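Local coordinates for protein beta-galactosidase (Trichoderma reesei, PDB 3OG2) that probably hydrolyses terminal non-reducing beta-D-galactose residues from beta-D-galactosides, as a family 35 glycoside hydrolase, at residues Phe307-Asn310 with Asn311-Ala314. Sequence-based numbering, arbitrary orientation.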
ATOM      1  N   PHE A 307       0.124  11.831 -15.357  1.00  7.48           N
ATOM      2  CA  PHE A 307       0.984  10.671 -15.579  1.00  7.83           C
ATOM      3  C   PHE A 307       0.228   9.395 -15.943  1.00  6.62           C
ATOM      4  O   PHE A 307       0.736   8.576 -16.723  1.00  7.96           O
ATOM      5  CB  PHE A 307       1.831  10.378 -14.320  1.00  7.72           C
ATOM      6  CG  PHE A 307       3.010  11.322 -14.155  1.00  8.11           C
ATOM      7  CD1 PHE A 307       2.844  12.589 -13.639  1.00 10.46           C
ATOM      8  CD2 PHE A 307       4.299  10.836 -14.522  1.00 10.68           C
ATOM      9  CE1 PHE A 307       3.928  13.407 -13.447  1.00 11.14           C
ATOM     10  CE2 PHE A 307       5.398  11.694 -14.353  1.00 10.45           C
ATOM     11  CZ  PHE A 307       5.211  12.954 -13.819  1.00 13.33           C
ATOM     12  N   TYR A 308      -0.963   9.172 -15.399  1.00  7.20           N
ATOM     13  CA  TYR A 308      -1.662   7.910 -15.720  1.00  6.89           C
ATOM     14  C   TYR A 308      -2.202   7.970 -17.134  1.00  7.53           C
ATOM     15  O   TYR A 308      -2.133   6.991 -17.885  1.00  8.13           O
ATOM     16  CB  TYR A 308      -2.751   7.557 -14.732  1.00  6.53           C
ATOM     17  CG  TYR A 308      -2.253   7.271 -13.311  1.00  6.95           C
ATOM     18  CD1 TYR A 308      -0.915   7.348 -12.959  1.00  6.89           C
ATOM     19  CD2 TYR A 308      -3.179   6.910 -12.340  1.00  7.58           C
ATOM     20  CE1 TYR A 308      -0.504   7.073 -11.664  1.00  6.76           C
ATOM     21  CE2 TYR A 308      -2.775   6.645 -11.036  1.00  7.94           C
ATOM     22  CZ  TYR A 308      -1.439   6.725 -10.716  1.00  6.62           C
ATOM     23  OH  TYR A 308      -1.047   6.463  -9.424  1.00  7.95           O
ATOM     24  N   LYS A 309      -2.735   9.126 -17.557  1.00  7.59           N
ATOM     25  CA  LYS A 309      -3.171   9.225 -18.967  1.00  7.26           C
ATOM     26  C   LYS A 309      -1.966   9.171 -19.898  1.00  7.44           C
ATOM     27  O   LYS A 309      -2.129   8.717 -21.035  1.00  8.25           O
ATOM     28  CB  LYS A 309      -3.975  10.516 -19.165  1.00  8.25           C
ATOM     29  CG  LYS A 309      -5.321  10.446 -18.409  1.00  8.65           C
ATOM     30  CD  LYS A 309      -6.113  11.742 -18.510  1.00  9.40           C
ATOM     31  CE  LYS A 309      -7.322  11.672 -17.550  1.00 10.50           C
ATOM     32  NZ  LYS A 309      -8.221  12.820 -17.677  1.00 11.62           N
ATOM     33  N   ASN A 310      -0.762   9.579 -19.439  1.00  7.49           N
ATOM     34  CA  ASN A 310       0.409   9.393 -20.292  1.00  7.68           C
ATOM     35  C   ASN A 310       0.730   7.925 -20.500  1.00  8.46           C
ATOM     36  O   ASN A 310       1.348   7.561 -21.521  1.00  9.26           O
ATOM     37  CB  ASN A 310       1.588  10.110 -19.627  1.00  9.14           C
ATOM     38  CG  ASN A 310       2.823  10.082 -20.476  1.00  8.55           C
ATOM     39  OD1 ASN A 310       2.804  10.634 -21.605  1.00 10.61           O
ATOM     40  ND2 ASN A 310       3.884   9.455 -19.963  1.00  8.64           N
ATOM     41  N   ASN A 311       0.372   7.029 -19.580  1.00  7.75           N
ATOM     42  CA  ASN A 311       0.553   5.612 -19.785  1.00  7.08           C
ATOM     43  C   ASN A 311      -0.530   5.065 -20.728  1.00  7.44           C
ATOM     44  O   ASN A 311      -0.248   4.157 -21.515  1.00  8.43           O
ATOM     45  CB  ASN A 311       0.498   4.864 -18.428  1.00  7.94           C
ATOM     46  CG  ASN A 311       1.699   5.247 -17.572  1.00  7.79           C
ATOM     47  OD1 ASN A 311       2.767   5.599 -18.076  1.00  8.64           O
ATOM     48  ND2 ASN A 311       1.518   5.189 -16.242  1.00  9.14           N
ATOM     49  N   MET A 312      -1.751   5.619 -20.628  1.00  7.51           N
ATOM     50  CA  MET A 312      -2.765   5.269 -21.620  1.00  8.12           C
ATOM     51  C   MET A 312      -2.327   5.758 -23.003  1.00  7.92           C
ATOM     52  O   MET A 312      -2.627   5.106 -24.006  1.00  9.37           O
ATOM     53  CB  MET A 312      -4.115   5.908 -21.244  1.00  8.93           C
ATOM     54  CG  MET A 312      -4.549   5.378 -19.838  1.00 10.25           C
ATOM     55  SD  MET A 312      -5.995   6.314 -19.290  1.00 13.95           S
ATOM     56  CE  MET A 312      -5.858   6.074 -17.486  1.00 21.26           C
ATOM     57  N   ALA A 313      -1.577   6.904 -23.066  1.00  9.19           N
ATOM     58  CA  ALA A 313      -1.092   7.366 -24.393  1.00  8.65           C
ATOM     59  C   ALA A 313      -0.175   6.337 -25.038  1.00  8.83           C
ATOM     60  O   ALA A 313      -0.046   6.286 -26.264  1.00 11.68           O
ATOM     61  CB  ALA A 313      -0.388   8.676 -24.174  1.00  9.84           C
ATOM     62  N   ALA A 314       0.494   5.509 -24.230  1.00  9.67           N
ATOM     63  CA  ALA A 314       1.397   4.445 -24.703  1.00 10.78           C
ATOM     64  C   ALA A 314       0.659   3.109 -24.830  1.00  9.69           C
ATOM     65  O   ALA A 314       1.313   2.094 -25.163  1.00 11.51           O
ATOM     66  CB  ALA A 314       2.577   4.327 -23.782  1.00 11.13           C
TER
HETATM   67  O   HOH W   1       3.461   8.212 -17.269  1.00  8.92           O
HETATM   68  O   HOH W   2       3.823   6.052 -20.867  1.00 11.99           O
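F307 O accepts the backbone N-H of N311, O to N 3.3 Å. A water also donates to F307 O and to N311 OD1, 2.8 Å from each, so the N311 amide is tied back to the preceding turn; its CG stands beside its own backbone N (chi1 -67°), which swings the amide back toward F307 O. Y308 O takes the straighter bond from M312 N, 3.1 Å at 158°, and a weak one from N311 N. The extended M312 chain runs back alongside this turn, its CE reaching Y308 CB at 4.4 Å. F307 to M312 lie toward the C-terminal end of helix 301-313, a TIM-barrel helix leading into strand 318-321; Y308 and M312 both pack on helix 357-370, M312 on L369. K309 O accepts the N-H of A313, N to O 2.8 Å, while K309 NZ forms a salt bridge with E470 and also bonds S450 O. M312 SD lies near the K309 backbone, and an alanine in place of M312 would probably open a gap between Y308 and L369. At N310, ND2 donates to P258 O and to the water held by F307 O; a second water bridges N310 O and N311 OD1, and A313 CB rests 3.4 Å from N310 O.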